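Local coordinates for protein esterase (uncultured bacterium FLS12, PDB 4RGY) that hydrolyses ester bonds as a low-temperature-active alkaline esterase of the alpha/beta-hydrolase clan, at residues E42-H50 and L103-A114; L191-A199 and R224-L234. All coordinates share one frame; numbering follows the deposited sequence.

Contact 1: residues E42-H50 and L103-A114; sequences EHPTLFLLH and LPALARSFFPLA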
# COMPACT_ATOMS: atom_id res chain seq x y z
N GLU A 42 -19.55 -16.33 3.09
CA GLU A 42 -18.52 -17.27 2.67
C GLU A 42 -18.38 -17.27 1.16
O GLU A 42 -18.90 -18.16 0.47
CB GLU A 42 -18.83 -18.67 3.18
CG GLU A 42 -18.90 -18.77 4.69
CD GLU A 42 -19.47 -20.10 5.15
OE1 GLU A 42 -20.70 -20.19 5.32
OE2 GLU A 42 -18.68 -21.05 5.33
N HIS A 43 -17.68 -16.26 0.64
CA HIS A 43 -17.54 -16.09 -0.79
C HIS A 43 -16.72 -17.21 -1.40
O HIS A 43 -15.68 -17.57 -0.86
CB HIS A 43 -16.85 -14.76 -1.09
CG HIS A 43 -17.73 -13.57 -0.84
ND1 HIS A 43 -18.79 -13.26 -1.66
CD2 HIS A 43 -17.71 -12.63 0.13
CE1 HIS A 43 -19.39 -12.17 -1.21
NE2 HIS A 43 -18.76 -11.77 -0.12
N PRO A 44 -17.18 -17.75 -2.53
CA PRO A 44 -16.32 -18.64 -3.31
C PRO A 44 -15.02 -17.89 -3.61
O PRO A 44 -15.04 -16.66 -3.78
CB PRO A 44 -17.12 -18.87 -4.59
CG PRO A 44 -18.55 -18.68 -4.18
CD PRO A 44 -18.51 -17.58 -3.16
N THR A 45 -13.91 -18.61 -3.63
CA THR A 45 -12.61 -17.97 -3.69
C THR A 45 -11.72 -18.58 -4.76
O THR A 45 -11.56 -19.80 -4.84
CB THR A 45 -11.89 -18.05 -2.33
OG1 THR A 45 -12.69 -17.35 -1.36
CG2 THR A 45 -10.51 -17.39 -2.38
N LEU A 46 -11.14 -17.70 -5.58
CA LEU A 46 -10.10 -18.10 -6.52
C LEU A 46 -8.74 -17.72 -5.96
O LEU A 46 -8.47 -16.55 -5.69
CB LEU A 46 -10.33 -17.43 -7.87
CG LEU A 46 -9.20 -17.52 -8.90
CD1 LEU A 46 -9.04 -18.96 -9.39
CD2 LEU A 46 -9.46 -16.59 -10.09
N PHE A 47 -7.88 -18.72 -5.80
CA PHE A 47 -6.48 -18.48 -5.45
C PHE A 47 -5.74 -18.32 -6.77
O PHE A 47 -5.74 -19.24 -7.59
CB PHE A 47 -5.93 -19.63 -4.61
CG PHE A 47 -6.56 -19.70 -3.25
CD1 PHE A 47 -7.79 -20.33 -3.06
CD2 PHE A 47 -5.95 -19.09 -2.16
CE1 PHE A 47 -8.39 -20.37 -1.79
CE2 PHE A 47 -6.53 -19.13 -0.90
CZ PHE A 47 -7.75 -19.76 -0.71
N LEU A 48 -5.13 -17.16 -6.97
CA LEU A 48 -4.60 -16.76 -8.27
C LEU A 48 -3.11 -16.54 -8.13
O LEU A 48 -2.65 -15.60 -7.47
CB LEU A 48 -5.33 -15.50 -8.76
CG LEU A 48 -5.01 -14.99 -10.17
CD1 LEU A 48 -5.25 -16.05 -11.24
CD2 LEU A 48 -5.84 -13.75 -10.46
N LEU A 49 -2.35 -17.46 -8.73
CA LEU A 49 -0.92 -17.60 -8.47
C LEU A 49 -0.03 -16.91 -9.50
O LEU A 49 -0.30 -16.95 -10.71
CB LEU A 49 -0.57 -19.07 -8.38
CG LEU A 49 -1.49 -19.88 -7.46
CD1 LEU A 49 -1.04 -21.33 -7.41
CD2 LEU A 49 -1.56 -19.26 -6.07
N HIS A 50 1.04 -16.29 -9.02
CA HIS A 50 1.95 -15.54 -9.89
C HIS A 50 2.99 -16.41 -10.59
O HIS A 50 3.15 -17.59 -10.28
CB HIS A 50 2.64 -14.40 -9.13
CG HIS A 50 3.60 -14.84 -8.06
ND1 HIS A 50 4.79 -15.49 -8.33
CD2 HIS A 50 3.54 -14.71 -6.71
CE1 HIS A 50 5.42 -15.73 -7.19
NE2 HIS A 50 4.68 -15.27 -6.19
N LEU A 103 -1.56 -20.63 3.93
CA LEU A 103 -2.09 -19.47 3.24
C LEU A 103 -3.61 -19.48 3.11
O LEU A 103 -4.25 -18.48 3.44
CB LEU A 103 -1.41 -19.30 1.89
CG LEU A 103 -1.68 -18.04 1.09
CD1 LEU A 103 -0.52 -18.01 0.27
CD2 LEU A 103 -2.91 -18.13 0.22
N PRO A 104 -4.20 -20.60 2.65
CA PRO A 104 -5.67 -20.62 2.60
C PRO A 104 -6.28 -20.46 3.99
O PRO A 104 -7.30 -19.77 4.14
CB PRO A 104 -5.99 -21.99 2.01
CG PRO A 104 -4.75 -22.39 1.28
CD PRO A 104 -3.62 -21.83 2.07
N ALA A 105 -5.67 -21.06 5.01
CA ALA A 105 -6.17 -20.91 6.37
C ALA A 105 -6.13 -19.45 6.82
O ALA A 105 -7.08 -18.95 7.42
CB ALA A 105 -5.40 -21.79 7.35
N LEU A 106 -5.02 -18.77 6.53
CA LEU A 106 -4.89 -17.37 6.93
C LEU A 106 -5.90 -16.50 6.19
O LEU A 106 -6.55 -15.63 6.79
CB LEU A 106 -3.47 -16.87 6.67
CG LEU A 106 -2.40 -17.38 7.63
CD1 LEU A 106 -1.01 -17.03 7.12
CD2 LEU A 106 -2.59 -16.84 9.04
N ALA A 107 -6.04 -16.71 4.89
CA ALA A 107 -7.01 -15.94 4.13
C ALA A 107 -8.42 -16.12 4.68
O ALA A 107 -9.15 -15.14 4.84
CB ALA A 107 -6.95 -16.32 2.65
N ARG A 108 -8.77 -17.36 5.00
CA ARG A 108 -10.10 -17.65 5.53
C ARG A 108 -10.30 -17.10 6.94
O ARG A 108 -11.43 -16.80 7.34
CB ARG A 108 -10.34 -19.17 5.49
CG ARG A 108 -10.60 -19.68 4.09
CD ARG A 108 -10.39 -21.19 3.99
NE ARG A 108 -10.67 -21.65 2.63
CZ ARG A 108 -10.12 -22.72 2.08
NH1 ARG A 108 -9.24 -23.44 2.76
NH2 ARG A 108 -10.44 -23.05 0.83
N SER A 109 -9.21 -16.96 7.70
CA SER A 109 -9.29 -16.40 9.04
C SER A 109 -9.50 -14.87 8.99
O SER A 109 -10.18 -14.31 9.85
CB SER A 109 -8.04 -16.75 9.85
OG SER A 109 -6.95 -15.88 9.56
N PHE A 110 -8.94 -14.22 7.98
CA PHE A 110 -9.04 -12.77 7.86
C PHE A 110 -10.35 -12.32 7.20
O PHE A 110 -10.93 -11.29 7.56
CB PHE A 110 -7.91 -12.22 6.99
CG PHE A 110 -6.52 -12.45 7.52
CD1 PHE A 110 -6.28 -12.62 8.88
CD2 PHE A 110 -5.44 -12.45 6.65
CE1 PHE A 110 -4.98 -12.82 9.34
CE2 PHE A 110 -4.15 -12.66 7.10
CZ PHE A 110 -3.91 -12.84 8.44
N PHE A 111 -10.77 -13.06 6.18
CA PHE A 111 -11.83 -12.63 5.27
C PHE A 111 -12.98 -13.63 5.23
O PHE A 111 -12.81 -14.80 5.58
CB PHE A 111 -11.26 -12.42 3.85
CG PHE A 111 -10.22 -11.32 3.77
CD1 PHE A 111 -10.60 -9.99 3.91
CD2 PHE A 111 -8.89 -11.62 3.54
CE1 PHE A 111 -9.65 -8.98 3.84
CE2 PHE A 111 -7.94 -10.61 3.46
CZ PHE A 111 -8.33 -9.28 3.61
N PRO A 112 -14.17 -13.17 4.80
CA PRO A 112 -15.35 -14.03 4.78
C PRO A 112 -15.34 -14.93 3.54
O PRO A 112 -16.15 -14.77 2.62
CB PRO A 112 -16.51 -13.03 4.75
CG PRO A 112 -15.95 -11.84 4.07
CD PRO A 112 -14.50 -11.77 4.49
N LEU A 113 -14.41 -15.88 3.54
CA LEU A 113 -14.18 -16.77 2.41
C LEU A 113 -14.72 -18.17 2.68
O LEU A 113 -14.65 -18.68 3.80
CB LEU A 113 -12.68 -16.85 2.12
CG LEU A 113 -11.94 -15.52 1.94
CD1 LEU A 113 -10.50 -15.82 1.58
CD2 LEU A 113 -12.59 -14.65 0.89
N ALA A 114 -15.24 -18.79 1.62
CA ALA A 114 -15.70 -20.18 1.69
C ALA A 114 -14.57 -21.15 1.98
O ALA A 114 -13.40 -20.86 1.71
CB ALA A 114 -16.39 -20.57 0.39

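Contact 2: residues L191-A199 and R224-L234; sequences LFALAERMA and RFRDHVRGLGL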
# COMPACT_ATOMS: atom_id res chain seq x y z
N LEU A 191 4.19 -33.35 -12.44
CA LEU A 191 2.78 -33.31 -12.84
C LEU A 191 2.38 -34.48 -13.73
O LEU A 191 1.21 -34.88 -13.72
CB LEU A 191 2.43 -32.00 -13.56
CG LEU A 191 2.63 -30.70 -12.80
CD1 LEU A 191 2.12 -29.57 -13.67
CD2 LEU A 191 1.89 -30.73 -11.47
N PHE A 192 3.33 -35.02 -14.49
CA PHE A 192 3.03 -36.16 -15.35
C PHE A 192 2.66 -37.37 -14.50
O PHE A 192 1.70 -38.08 -14.80
CB PHE A 192 4.20 -36.47 -16.28
CG PHE A 192 4.39 -35.47 -17.38
CD1 PHE A 192 4.81 -34.17 -17.10
CD2 PHE A 192 4.13 -35.81 -18.70
CE1 PHE A 192 4.98 -33.23 -18.12
CE2 PHE A 192 4.31 -34.89 -19.72
CZ PHE A 192 4.73 -33.60 -19.43
N ALA A 193 3.39 -37.58 -13.41
CA ALA A 193 3.10 -38.66 -12.47
C ALA A 193 1.79 -38.41 -11.73
O ALA A 193 0.98 -39.32 -11.53
CB ALA A 193 4.25 -38.83 -11.48
N LEU A 194 1.58 -37.16 -11.30
CA LEU A 194 0.35 -36.83 -10.61
C LEU A 194 -0.87 -37.07 -11.50
O LEU A 194 -1.91 -37.55 -11.03
CB LEU A 194 0.38 -35.38 -10.11
CG LEU A 194 1.48 -35.05 -9.09
CD1 LEU A 194 1.39 -33.59 -8.68
CD2 LEU A 194 1.42 -35.94 -7.85
N ALA A 195 -0.74 -36.76 -12.79
CA ALA A 195 -1.81 -37.01 -13.75
C ALA A 195 -2.12 -38.51 -13.85
O ALA A 195 -3.28 -38.90 -13.93
CB ALA A 195 -1.46 -36.42 -15.11
N GLU A 196 -1.09 -39.35 -13.82
CA GLU A 196 -1.32 -40.80 -13.80
C GLU A 196 -2.12 -41.25 -12.58
O GLU A 196 -2.97 -42.13 -12.67
CB GLU A 196 0.00 -41.58 -13.91
CG GLU A 196 0.72 -41.37 -15.23
CD GLU A 196 1.76 -42.44 -15.51
OE1 GLU A 196 1.42 -43.64 -15.43
OE2 GLU A 196 2.92 -42.07 -15.80
N ARG A 197 -1.85 -40.64 -11.43
CA ARG A 197 -2.65 -40.94 -10.24
C ARG A 197 -4.10 -40.57 -10.47
O ARG A 197 -5.01 -41.35 -10.18
CB ARG A 197 -2.15 -40.16 -9.02
CG ARG A 197 -0.69 -40.30 -8.70
CD ARG A 197 -0.40 -39.45 -7.47
NE ARG A 197 1.00 -39.49 -7.09
CZ ARG A 197 1.49 -38.96 -5.97
NH1 ARG A 197 0.69 -38.33 -5.12
NH2 ARG A 197 2.79 -39.04 -5.72
N MET A 198 -4.32 -39.36 -10.99
CA MET A 198 -5.68 -38.87 -11.17
C MET A 198 -6.49 -39.71 -12.16
O MET A 198 -7.69 -39.90 -11.98
CB MET A 198 -5.65 -37.42 -11.64
CG MET A 198 -7.01 -36.76 -11.64
SD MET A 198 -7.01 -35.30 -10.62
CE MET A 198 -6.22 -36.01 -9.18
N ALA A 199 -5.82 -40.22 -13.18
CA ALA A 199 -6.50 -40.99 -14.22
C ALA A 199 -7.10 -42.28 -13.67
O ALA A 199 -8.03 -42.85 -14.25
CB ALA A 199 -5.55 -41.29 -15.34
N ARG A 224 3.42 -31.51 -24.77
CA ARG A 224 3.75 -32.82 -24.22
C ARG A 224 2.86 -33.18 -23.02
O ARG A 224 2.39 -34.32 -22.91
CB ARG A 224 5.24 -32.91 -23.88
CG ARG A 224 6.09 -33.06 -25.15
CD ARG A 224 7.56 -33.36 -24.85
NE ARG A 224 8.16 -32.33 -24.01
CZ ARG A 224 8.34 -32.48 -22.70
NH1 ARG A 224 7.98 -33.61 -22.12
NH2 ARG A 224 8.86 -31.50 -21.98
N PHE A 225 2.57 -32.20 -22.16
CA PHE A 225 1.68 -32.47 -21.03
C PHE A 225 0.25 -32.75 -21.52
O PHE A 225 -0.40 -33.68 -21.04
CB PHE A 225 1.70 -31.33 -20.00
CG PHE A 225 0.81 -31.57 -18.82
CD1 PHE A 225 1.22 -32.38 -17.77
CD2 PHE A 225 -0.45 -30.99 -18.75
CE1 PHE A 225 0.39 -32.61 -16.68
CE2 PHE A 225 -1.28 -31.22 -17.66
CZ PHE A 225 -0.86 -32.02 -16.62
N ARG A 226 -0.23 -31.93 -22.45
CA ARG A 226 -1.55 -32.13 -23.04
C ARG A 226 -1.69 -33.53 -23.61
O ARG A 226 -2.67 -34.23 -23.32
CB ARG A 226 -1.79 -31.11 -24.15
CG ARG A 226 -3.17 -31.23 -24.80
CD ARG A 226 -3.20 -30.60 -26.18
NE ARG A 226 -2.40 -31.37 -27.13
CZ ARG A 226 -2.15 -30.98 -28.37
NH1 ARG A 226 -2.62 -29.82 -28.80
NH2 ARG A 226 -1.41 -31.74 -29.17
N ASP A 227 -0.72 -33.95 -24.42
CA ASP A 227 -0.79 -35.26 -25.07
C ASP A 227 -0.76 -36.37 -24.02
O ASP A 227 -1.46 -37.37 -24.14
CB ASP A 227 0.35 -35.42 -26.08
CG ASP A 227 0.18 -34.57 -27.32
OD1 ASP A 227 -0.91 -33.98 -27.50
OD2 ASP A 227 1.14 -34.47 -28.11
N HIS A 228 0.01 -36.16 -22.96
CA HIS A 228 0.07 -37.12 -21.87
C HIS A 228 -1.29 -37.28 -21.20
O HIS A 228 -1.80 -38.40 -21.08
CB HIS A 228 1.12 -36.67 -20.85
CG HIS A 228 1.18 -37.51 -19.61
ND1 HIS A 228 1.64 -38.81 -19.62
CD2 HIS A 228 0.90 -37.22 -18.32
CE1 HIS A 228 1.62 -39.29 -18.38
NE2 HIS A 228 1.17 -38.34 -17.58
N VAL A 229 -1.90 -36.18 -20.77
CA VAL A 229 -3.17 -36.30 -20.05
C VAL A 229 -4.30 -36.80 -20.95
O VAL A 229 -5.18 -37.53 -20.49
CB VAL A 229 -3.56 -35.01 -19.28
CG1 VAL A 229 -2.49 -34.67 -18.26
CG2 VAL A 229 -3.80 -33.84 -20.23
N ARG A 230 -4.28 -36.42 -22.22
CA ARG A 230 -5.30 -36.87 -23.16
C ARG A 230 -5.22 -38.36 -23.41
O ARG A 230 -6.24 -39.03 -23.54
CB ARG A 230 -5.16 -36.14 -24.49
CG ARG A 230 -5.75 -34.78 -24.45
CD ARG A 230 -5.19 -33.93 -25.55
NE ARG A 230 -6.13 -32.90 -25.99
CZ ARG A 230 -6.73 -31.98 -25.23
NH1 ARG A 230 -6.52 -31.89 -23.91
NH2 ARG A 230 -7.57 -31.14 -25.82
N GLY A 231 -4.00 -38.88 -23.49
CA GLY A 231 -3.78 -40.30 -23.67
C GLY A 231 -4.21 -41.09 -22.44
O GLY A 231 -4.51 -42.29 -22.53
N LEU A 232 -4.21 -40.43 -21.29
CA LEU A 232 -4.65 -41.06 -20.05
C LEU A 232 -6.15 -41.07 -19.87
O LEU A 232 -6.67 -41.83 -19.05
CB LEU A 232 -4.03 -40.37 -18.82
CG LEU A 232 -2.52 -40.45 -18.63
CD1 LEU A 232 -2.10 -39.53 -17.49
CD2 LEU A 232 -2.11 -41.88 -18.33
N GLY A 233 -6.86 -40.22 -20.61
CA GLY A 233 -8.30 -40.08 -20.42
C GLY A 233 -8.70 -39.04 -19.40
O GLY A 233 -9.87 -38.97 -19.02
N LEU A 234 -7.74 -38.23 -18.96
CA LEU A 234 -8.00 -37.20 -17.95
C LEU A 234 -8.58 -35.96 -18.62
O LEU A 234 -7.91 -35.34 -19.45
CB LEU A 234 -6.68 -36.89 -17.23
CG LEU A 234 -6.66 -35.98 -16.00
CD1 LEU A 234 -7.63 -36.50 -14.98
CD2 LEU A 234 -5.25 -35.93 -15.44

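Contact 1: residues E42-H50 and L103-A114
Helix 103-110 packs on strand 45-49 of the central sheet, and the loops beside them form a single beta bridge at His43 and Leu113. His43 N gives a hydrogen bond to Pro112 O (2.9 Å), and Ala114 N gives one to His43 O (2.8 Å). Pro112 centres an inverse gamma turn. His43 O takes a second bond, from Thr45 OG1 at 3.0 Å, and the two donors reach it from opposite faces of its carbonyl plane. The hydroxyl sits beside the backbone N of Thr45 (chi1 -61°), which turns it back to His43 O and against Leu113 CB and CD2. A valine here would probably leave the His43 carbonyl without its hydroxyl donor on one of its two faces. Farther along, Phe47 is directed from its backbone toward the helix. Leu103 CD2 lies at the edge of its ring, near the plane, 3.9 Å from Phe47 CE2. Phe47 CZ meets Pro104 CB, also at 3.9 Å. Within 103-114, Arg108 NE bonds Ala114 O at 3.0 Å, tying the loop to the helix. Strand 45-49 lies between strands 75-79 and 120-125, and a helix laid on such a sheet is the layering of the alpha/beta-hydrolase fold.

Contact 2: residues L191-A199 and R224-L234
The rings of Phe192, Phe225 and His228 form an aromatic cluster between two helices. Over one face of Phe192 comes the edge of Phe225, a T-shaped pair with centroids 5.4 Å apart and planes at 85°. In the plane of Phe225, its edge also meets Leu191 O, and Val229 CG1 lies over one of its faces. The imidazole of His228 is covered on both sides: Phe192 CD2 is over one face and Leu232 CD1 over the opposite one, both toward the rim. Glu196 CG stands at its edge. With CG anti to the backbone N (chi1 175°), the His228 ring reaches across to the other helix. There His228 NE2 gives a hydrogen bond to Phe192 O at 2.8 Å, bent to 149° at the hydrogen. Glu196 N bonds the same oxygen from the other face of its plane. Next along the helices, Ala195 CB packs on Val229 CG1 (3.7 Å) and on Leu234 CD2 (3.8 Å). Leu234 follows the Schellman motif at Gly233, and its CD1 presses on Met198 CG at a tight 3.4 Å. The short helix segments run nearly parallel, with axes 9.9 Å apart. Arg224 is held by salt bridges to Asp221 and Asp154. The contact is mostly apolar, and its one cross-helix hydrogen bond fixes the turn of the His228 ring; the nearby Glu196 carboxylate might favour a protonated imidazole.

The centres of contacts 1 and 2 are about 28 Å apart, on opposite sides of the chain's centre, and the two do not touch. Contact 1 sets helix 95-110 against an inner strand of the sheet. Contact 2 joins helices 191-200 and 219-232, and the second packs on strands 207-213 and 236-241, the latter outermost in this chain's sheet. Both are partly buried. Contact 1 buries Thr45 and Phe47; contact 2, exposed at Arg224 and Glu196, lies farther out. The polar part of contact 1 is backbone pairing; in contact 2 a histidine side chain bonds a helix carbonyl. Phe47 meets aliphatic groups, whereas contact 2 gathers three rings. A second subunit packs on Phe110 to Pro112 near contact 1, but none touches contact 2.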